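Local coordinates for flagellar biosynthesis protein flhA (Bacillus subtilis, PDB 3MIX) that takes part in the export of flagellar proteins, as the cytosolic domain of a membrane component of the flagellar type III secretion system, at residues V74-Q79 with T176-K181; I58-A63 with L118-Y123. One frame throughout, in Å; residues are numbered along the deposited sequence.

Interaction 1: residues V74-Q79 with T176-K181; sequences VMIRRQ and THITEK
I76 carries most of this helix-to-helix contact, and everything in it is van der Waals packing. Its CG1 lies 3.6 Å from CG2 of T179, and its terminal CD1 sits 3.7 Å from the same methyl, which thus lies alongside the ethyl branch of the isoleucine. With chi1 at -64°, CG1 takes the place beside the backbone N and CG2 stands opposite that N, 4.0 Å from CB of T179. Beyond T179, CD1 of I76 also meets CG2 of I178 at 4.0 Å, the two isoleucines crossing nearly at right angles. All three residues are buried. Trimming I76 to an alanine would probably open a gap between the helices and leave the T179 methyl without its main partner here. At the exposed margin the extended Q79 side chain approaches T179, but no hydrogen bond joins the segments. On its far side the helix of T176-K181 rests on strand 111-117, where H177 and K181 both touch A114 and the K181 amine bonds to the V113 carbonyl. With short-segment axes 10.5 Å apart, the helices run in broadly the same direction and cross at -35°, packed together beside the four-stranded mixed sheet of the FlhA cytosolic domain.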
ATOM      1  N   VAL A  74      -4.937   5.579 -17.533  1.00 26.33           N
ATOM      2  CA  VAL A  74      -5.628   4.350 -17.913  1.00 26.54           C
ATOM      3  C   VAL A  74      -4.711   3.118 -17.806  1.00 26.30           C
ATOM      4  O   VAL A  74      -5.080   2.094 -17.226  1.00 25.13           O
ATOM      5  CB  VAL A  74      -6.249   4.491 -19.326  1.00 28.55           C
ATOM      6  CG1 VAL A  74      -6.655   3.135 -19.900  1.00 27.68           C
ATOM      7  CG2 VAL A  74      -7.455   5.458 -19.275  1.00 28.01           C
ATOM      8  N   MET A  75      -3.509   3.245 -18.349  1.00 27.45           N
ATOM      9  CA  MET A  75      -2.468   2.228 -18.228  1.00 27.60           C
ATOM     10  C   MET A  75      -2.162   1.877 -16.781  1.00 24.54           C
ATOM     11  O   MET A  75      -2.075   0.704 -16.422  1.00 23.57           O
ATOM     12  CB  MET A  75      -1.185   2.747 -18.863  1.00 29.78           C
ATOM     13  CG  MET A  75      -0.890   2.215 -20.220  1.00 37.39           C
ATOM     14  SD  MET A  75      -2.317   1.620 -21.156  1.00 48.24           S
ATOM     15  CE  MET A  75      -1.748  -0.049 -21.453  1.00 42.96           C
ATOM     16  N   ILE A  76      -1.945   2.906 -15.969  1.00 22.58           N
ATOM     17  CA  ILE A  76      -1.668   2.710 -14.555  1.00 19.90           C
ATOM     18  C   ILE A  76      -2.797   1.918 -13.891  1.00 17.72           C
ATOM     19  O   ILE A  76      -2.541   0.940 -13.186  1.00 16.68           O
ATOM     20  CB  ILE A  76      -1.407   4.068 -13.858  1.00 20.20           C
ATOM     21  CG1 ILE A  76      -0.129   4.706 -14.458  1.00 19.69           C
ATOM     22  CG2 ILE A  76      -1.333   3.887 -12.338  1.00 17.23           C
ATOM     23  CD1 ILE A  76       0.114   6.127 -14.001  1.00 19.09           C
ATOM     24  N   ARG A  77      -4.039   2.320 -14.152  1.00 16.95           N
ATOM     25  CA  ARG A  77      -5.206   1.678 -13.549  1.00 16.12           C
ATOM     26  C   ARG A  77      -5.259   0.194 -13.936  1.00 17.42           C
ATOM     27  O   ARG A  77      -5.577  -0.666 -13.102  1.00 16.20           O
ATOM     28  CB  ARG A  77      -6.491   2.407 -13.949  1.00 15.59           C
ATOM     29  CG  ARG A  77      -7.784   1.715 -13.494  1.00 13.85           C
ATOM     30  CD  ARG A  77      -9.054   2.456 -13.867  1.00 13.94           C
ATOM     31  NE  ARG A  77      -9.156   3.716 -13.139  1.00 15.31           N
ATOM     32  CZ  ARG A  77      -8.892   4.912 -13.684  1.00 18.15           C
ATOM     33  NH1 ARG A  77      -8.560   4.991 -14.966  1.00 16.78           N
ATOM     34  NH2 ARG A  77      -8.975   6.027 -12.962  1.00 17.02           N
ATOM     35  N   ARG A  78      -4.910  -0.107 -15.194  1.00 19.81           N
ATOM     36  CA  ARG A  78      -4.864  -1.497 -15.658  1.00 21.56           C
ATOM     37  C   ARG A  78      -3.734  -2.282 -15.008  1.00 20.82           C
ATOM     38  O   ARG A  78      -3.961  -3.367 -14.488  1.00 20.77           O
ATOM     39  CB  ARG A  78      -4.865  -1.575 -17.193  1.00 24.34           C
ATOM     40  CG  ARG A  78      -5.948  -0.639 -17.763  1.00 29.76           C
ATOM     41  CD  ARG A  78      -6.584  -1.047 -19.087  1.00 35.98           C
ATOM     42  NE  ARG A  78      -5.670  -0.983 -20.213  1.00 39.58           N
ATOM     43  CZ  ARG A  78      -5.940  -0.400 -21.380  1.00 45.67           C
ATOM     44  NH1 ARG A  78      -7.105   0.207 -21.610  1.00 46.89           N
ATOM     45  NH2 ARG A  78      -5.031  -0.431 -22.338  1.00 48.26           N
ATOM     46  N   GLN A  79      -2.528  -1.733 -15.001  1.00 20.91           N
ATOM     47  CA  GLN A  79      -1.395  -2.399 -14.355  1.00 21.19           C
ATOM     48  C   GLN A  79      -1.648  -2.738 -12.888  1.00 18.32           C
ATOM     49  O   GLN A  79      -1.408  -3.860 -12.441  1.00 17.75           O
ATOM     50  CB  GLN A  79      -0.133  -1.533 -14.451  1.00 23.23           C
ATOM     51  CG  GLN A  79       1.113  -2.155 -13.785  1.00 29.60           C
ATOM     52  CD  GLN A  79       2.186  -1.119 -13.385  1.00 38.18           C
ATOM     53  OE1 GLN A  79       2.872  -1.274 -12.355  1.00 40.28           O
ATOM     54  NE2 GLN A  79       2.328  -0.060 -14.194  1.00 41.22           N
ATOM     55  N   THR A 176       5.648   6.705 -13.807  1.00 35.72           N
ATOM     56  CA  THR A 176       6.203   5.797 -12.818  1.00 34.49           C
ATOM     57  C   THR A 176       6.208   6.454 -11.415  1.00 33.11           C
ATOM     58  O   THR A 176       5.977   5.782 -10.413  1.00 31.88           O
ATOM     59  CB  THR A 176       7.570   5.166 -13.253  1.00 36.50           C
ATOM     60  OG1 THR A 176       8.664   5.864 -12.666  1.00 37.94           O
ATOM     61  CG2 THR A 176       7.726   5.134 -14.789  1.00 38.04           C
ATOM     62  N   HIS A 177       6.406   7.768 -11.352  1.00 32.99           N
ATOM     63  CA  HIS A 177       6.214   8.489 -10.090  1.00 31.95           C
ATOM     64  C   HIS A 177       4.784   8.368  -9.497  1.00 29.84           C
ATOM     65  O   HIS A 177       4.611   8.139  -8.287  1.00 29.39           O
ATOM     66  CB  HIS A 177       6.623   9.947 -10.232  1.00 33.09           C
ATOM     67  CG  HIS A 177       6.901  10.611  -8.926  1.00 32.18           C
ATOM     68  ND1 HIS A 177       6.958  11.977  -8.785  1.00 32.75           N
ATOM     69  CD2 HIS A 177       7.098  10.095  -7.690  1.00 32.39           C
ATOM     70  CE1 HIS A 177       7.205  12.275  -7.522  1.00 34.05           C
ATOM     71  NE2 HIS A 177       7.283  11.152  -6.834  1.00 31.53           N
ATOM     72  N   ILE A 178       3.770   8.497 -10.348  1.00 28.76           N
ATOM     73  CA  ILE A 178       2.387   8.339  -9.919  1.00 26.21           C
ATOM     74  C   ILE A 178       2.127   6.904  -9.483  1.00 24.73           C
ATOM     75  O   ILE A 178       1.563   6.692  -8.402  1.00 23.36           O
ATOM     76  CB  ILE A 178       1.390   8.763 -11.012  1.00 26.32           C
ATOM     77  CG1 ILE A 178       1.417  10.284 -11.188  1.00 27.55           C
ATOM     78  CG2 ILE A 178      -0.038   8.296 -10.670  1.00 23.92           C
ATOM     79  CD1 ILE A 178       0.804  10.739 -12.496  1.00 31.29           C
ATOM     80  N   THR A 179       2.543   5.934 -10.304  1.00 24.39           N
ATOM     81  CA  THR A 179       2.328   4.523  -9.989  1.00 23.29           C
ATOM     82  C   THR A 179       3.010   4.054  -8.706  1.00 23.91           C
ATOM     83  O   THR A 179       2.417   3.317  -7.916  1.00 23.40           O
ATOM     84  CB  THR A 179       2.475   3.491 -11.216  1.00 24.17           C
ATOM     85  OG1 THR A 179       3.434   2.459 -10.926  1.00 23.57           O
ATOM     86  CG2 THR A 179       2.813   4.129 -12.472  1.00 21.22           C
ATOM     87  N   GLU A 180       4.241   4.493  -8.499  1.00 26.28           N
ATOM     88  CA  GLU A 180       4.960   4.203  -7.264  1.00 27.51           C
ATOM     89  C   GLU A 180       4.289   4.845  -6.061  1.00 26.26           C
ATOM     90  O   GLU A 180       4.255   4.256  -4.992  1.00 25.99           O
ATOM     91  CB  GLU A 180       6.422   4.655  -7.346  1.00 29.82           C
ATOM     92  CG  GLU A 180       7.292   3.883  -8.358  1.00 33.82           C
ATOM     93  CD  GLU A 180       7.285   2.363  -8.168  1.00 37.06           C
ATOM     94  OE1 GLU A 180       7.439   1.889  -7.020  1.00 37.39           O
ATOM     95  OE2 GLU A 180       7.155   1.638  -9.190  1.00 39.36           O
ATOM     96  N   LYS A 181       3.763   6.053  -6.223  1.00 26.50           N
ATOM     97  CA  LYS A 181       3.099   6.719  -5.093  1.00 25.67           C
ATOM     98  C   LYS A 181       1.774   6.100  -4.749  1.00 23.09           C
ATOM     99  O   LYS A 181       1.441   5.983  -3.581  1.00 23.09           O
ATOM    100  CB  LYS A 181       2.953   8.229  -5.291  1.00 26.62           C
ATOM    101  CG  LYS A 181       3.855   9.012  -4.345  1.00 30.24           C
ATOM    102  CD  LYS A 181       5.302   8.908  -4.712  1.00 34.28           C
ATOM    103  CE  LYS A 181       6.182   8.621  -3.487  1.00 38.66           C
ATOM    104  NZ  LYS A 181       5.829   9.440  -2.281  1.00 40.81           N
TER

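Interaction 2: residues I58-A63 with L118-Y123; sequences IPLADA and LLLDHY
L120 reaches across to the short helix 58-62 with one methyl, CD2, which does the closest touching of the whole contact. That methyl stands 3.7 Å from CD2 of L60, the two leucines meeting at about a right angle. It also lies against the P59 ring, 3.9 Å from P59 CB and about equally far from CG and CD, so the proline offers one side of its ring instead of a single atom. The methyl thus fits into the corner formed by a leucine branch and a proline ring. Chi1 of L120 is -32°, swung from the usual -60° while CG stays beside the backbone N, and this carries CD2 to P59 and L60.

A second, looser apolar touch runs from CD1 of L60 to CD1 of L118, at 4.4 Å. Here the fork of L60 splits its work: with chi1 at 79° its CG lies between backbone N and carbonyl carbon, and from there CD2 goes to L120 and CD1 to L118.

Within the loop segment, L119 to H122 form a type I beta turn, closed by the H122 N to L119 O hydrogen bond of 2.8 Å, with L120 at the first of its two central positions. The turn follows edge strand 111-117 of the four-stranded mixed sheet.

No hydrogen bond crosses between the segments. The buried leucines continue inward: both L60 and L118 touch V174 on helix 170-189, and L118 also meets P170 and V173. On the other face of the short helix, I58 and A61 lie on F53 of strand 49-53.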
ATOM      1  N   ILE A  58       0.665  21.901 -19.243  1.00 58.58           N
ATOM      2  CA  ILE A  58      -0.594  21.814 -19.996  1.00 59.32           C
ATOM      3  C   ILE A  58      -0.511  20.906 -21.244  1.00 60.76           C
ATOM      4  O   ILE A  58      -1.448  20.146 -21.494  1.00 59.88           O
ATOM      5  CB  ILE A  58      -1.176  23.226 -20.338  1.00 61.16           C
ATOM      6  CG1 ILE A  58      -1.809  23.845 -19.086  1.00 59.62           C
ATOM      7  CG2 ILE A  58      -2.208  23.149 -21.467  1.00 62.02           C
ATOM      8  CD1 ILE A  58      -2.322  25.266 -19.250  1.00 59.83           C
ATOM      9  N   PRO A  59       0.600  20.968 -22.017  1.00 63.46           N
ATOM     10  CA  PRO A  59       0.685  20.102 -23.206  1.00 65.12           C
ATOM     11  C   PRO A  59       0.509  18.602 -22.928  1.00 63.60           C
ATOM     12  O   PRO A  59      -0.182  17.924 -23.691  1.00 63.50           O
ATOM     13  CB  PRO A  59       2.091  20.389 -23.755  1.00 67.36           C
ATOM     14  CG  PRO A  59       2.385  21.766 -23.306  1.00 68.33           C
ATOM     15  CD  PRO A  59       1.766  21.871 -21.933  1.00 65.29           C
ATOM     16  N   LEU A  60       1.111  18.091 -21.855  1.00 62.83           N
ATOM     17  CA  LEU A  60       0.933  16.673 -21.524  1.00 62.29           C
ATOM     18  C   LEU A  60      -0.455  16.351 -20.977  1.00 60.96           C
ATOM     19  O   LEU A  60      -0.959  15.260 -21.195  1.00 59.55           O
ATOM     20  CB  LEU A  60       2.035  16.120 -20.611  1.00 61.28           C
ATOM     21  CG  LEU A  60       2.066  16.370 -19.108  1.00 59.63           C
ATOM     22  CD1 LEU A  60       2.382  15.085 -18.382  1.00 57.62           C
ATOM     23  CD2 LEU A  60       3.109  17.417 -18.805  1.00 62.44           C
ATOM     24  N   ALA A  61      -1.076  17.319 -20.310  1.00 62.13           N
ATOM     25  CA  ALA A  61      -2.399  17.124 -19.720  1.00 62.18           C
ATOM     26  C   ALA A  61      -3.578  17.127 -20.708  1.00 64.31           C
ATOM     27  O   ALA A  61      -4.552  16.403 -20.491  1.00 63.45           O
ATOM     28  CB  ALA A  61      -2.641  18.130 -18.597  1.00 61.48           C
ATOM     29  N   ASP A  62      -3.498  17.907 -21.790  1.00 67.98           N
ATOM     30  CA  ASP A  62      -4.698  18.161 -22.607  1.00 70.41           C
ATOM     31  C   ASP A  62      -5.141  17.085 -23.626  1.00 71.38           C
ATOM     32  O   ASP A  62      -6.319  16.713 -23.636  1.00 71.21           O
ATOM     33  CB  ASP A  62      -4.668  19.554 -23.243  1.00 73.36           C
ATOM     34  CG  ASP A  62      -5.998  20.280 -23.100  1.00 74.70           C
ATOM     35  OD1 ASP A  62      -7.055  19.605 -23.101  1.00 74.26           O
ATOM     36  OD2 ASP A  62      -5.989  21.528 -22.976  1.00 77.97           O
ATOM     37  N   ALA A  63      -4.227  16.613 -24.481  1.00 72.85           N
ATOM     38  CA  ALA A  63      -4.477  15.466 -25.398  1.00 73.48           C
ATOM     39  C   ALA A  63      -5.297  15.773 -26.660  1.00 76.09           C
ATOM     40  O   ALA A  63      -5.719  14.856 -27.380  1.00 76.94           O
ATOM     41  CB  ALA A  63      -5.151  14.283 -24.675  1.00 70.81           C
ATOM     42  N   LEU A 118       8.786  18.783 -14.471  1.00 65.31           N
ATOM     43  CA  LEU A 118       9.047  18.191 -15.773  1.00 66.45           C
ATOM     44  C   LEU A 118       9.458  19.230 -16.808  1.00 69.69           C
ATOM     45  O   LEU A 118       8.958  20.357 -16.819  1.00 70.46           O
ATOM     46  CB  LEU A 118       7.831  17.407 -16.268  1.00 64.38           C
ATOM     47  CG  LEU A 118       7.387  16.146 -15.514  1.00 61.51           C
ATOM     48  CD1 LEU A 118       6.043  15.678 -16.058  1.00 59.77           C
ATOM     49  CD2 LEU A 118       8.421  15.018 -15.582  1.00 61.34           C
ATOM     50  N   LEU A 119      10.389  18.835 -17.666  1.00 71.87           N
ATOM     51  CA  LEU A 119      10.790  19.633 -18.815  1.00 74.97           C
ATOM     52  C   LEU A 119      10.377  18.847 -20.055  1.00 75.19           C
ATOM     53  O   LEU A 119      11.087  17.939 -20.495  1.00 75.78           O
ATOM     54  CB  LEU A 119      12.298  19.886 -18.784  1.00 77.75           C
ATOM     55  CG  LEU A 119      12.847  20.732 -17.628  1.00 78.82           C
ATOM     56  CD1 LEU A 119      14.356  20.564 -17.500  1.00 81.65           C
ATOM     57  CD2 LEU A 119      12.486  22.206 -17.793  1.00 80.70           C
ATOM     58  N   LEU A 120       9.211  19.197 -20.598  1.00 74.80           N
ATOM     59  CA  LEU A 120       8.525  18.398 -21.622  1.00 74.55           C
ATOM     60  C   LEU A 120       9.357  18.173 -22.880  1.00 77.67           C
ATOM     61  O   LEU A 120       9.263  17.119 -23.514  1.00 77.47           O
ATOM     62  CB  LEU A 120       7.185  19.035 -22.009  1.00 74.14           C
ATOM     63  CG  LEU A 120       6.374  19.825 -20.975  1.00 72.51           C
ATOM     64  CD1 LEU A 120       6.741  21.320 -21.051  1.00 75.48           C
ATOM     65  CD2 LEU A 120       4.893  19.622 -21.212  1.00 69.65           C
ATOM     66  N   ASP A 121      10.168  19.168 -23.227  1.00 80.65           N
ATOM     67  CA  ASP A 121      11.005  19.111 -24.420  1.00 83.98           C
ATOM     68  C   ASP A 121      12.312  18.353 -24.153  1.00 84.64           C
ATOM     69  O   ASP A 121      13.191  18.309 -25.012  1.00 87.62           O
ATOM     70  CB  ASP A 121      11.299  20.531 -24.930  1.00 87.10           C
ATOM     71  CG  ASP A 121      10.111  21.480 -24.762  1.00 86.95           C
ATOM     72  OD1 ASP A 121       9.663  21.693 -23.613  1.00 85.15           O
ATOM     73  OD2 ASP A 121       9.631  22.024 -25.783  1.00 89.45           O
ATOM     74  N   HIS A 122      12.429  17.748 -22.971  1.00 81.93           N
ATOM     75  CA  HIS A 122      13.677  17.098 -22.553  1.00 82.58           C
ATOM     76  C   HIS A 122      13.555  15.597 -22.268  1.00 80.02           C
ATOM     77  O   HIS A 122      12.524  14.983 -22.547  1.00 77.61           O
ATOM     78  CB  HIS A 122      14.289  17.828 -21.351  1.00 82.86           C
ATOM     79  CG  HIS A 122      14.829  19.183 -21.684  1.00 86.24           C
ATOM     80  ND1 HIS A 122      16.146  19.393 -22.030  1.00 90.45           N
ATOM     81  CD2 HIS A 122      14.228  20.396 -21.733  1.00 86.95           C
ATOM     82  CE1 HIS A 122      16.335  20.678 -22.276  1.00 93.03           C
ATOM     83  NE2 HIS A 122      15.187  21.308 -22.100  1.00 91.19           N
ATOM     84  N   TYR A 123      14.640  15.026 -21.745  1.00 80.50           N
ATOM     85  CA  TYR A 123      14.726  13.619 -21.357  1.00 78.74           C
ATOM     86  C   TYR A 123      15.615  13.476 -20.119  1.00 78.57           C
ATOM     87  O   TYR A 123      16.517  14.291 -19.883  1.00 80.76           O
ATOM     88  CB  TYR A 123      15.293  12.755 -22.489  1.00 80.82           C
ATOM     89  CG  TYR A 123      14.520  12.775 -23.794  1.00 82.02           C
ATOM     90  CD1 TYR A 123      13.489  11.863 -24.031  1.00 79.57           C
ATOM     91  CD2 TYR A 123      14.847  13.687 -24.813  1.00 85.91           C
ATOM     92  CE1 TYR A 123      12.784  11.868 -25.236  1.00 80.95           C
ATOM     93  CE2 TYR A 123      14.146  13.700 -26.025  1.00 86.83           C
ATOM     94  CZ  TYR A 123      13.117  12.786 -26.228  1.00 84.71           C
ATOM     95  OH  TYR A 123      12.423  12.790 -27.417  1.00 86.34           O
TER

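How the interactions relate
Interactions 1 and 2 do not touch: their centres are 17 Å apart and their nearest atoms about 7 Å. What joins them is helix 170-189. Its residues 176-181 form one half of interaction 1, while V174, two residues before T176, touches L60 and L118 of interaction 2. The chain ties them too, since helix 58-62 is followed directly by helix 69-84, and strand 111-117 packs against helix 170-189 and leads into the turn of interaction 2. Interaction 1 is the more buried, 13 Å from the chain's centre, whereas interaction 2 lies about 28 Å out and is only partly buried.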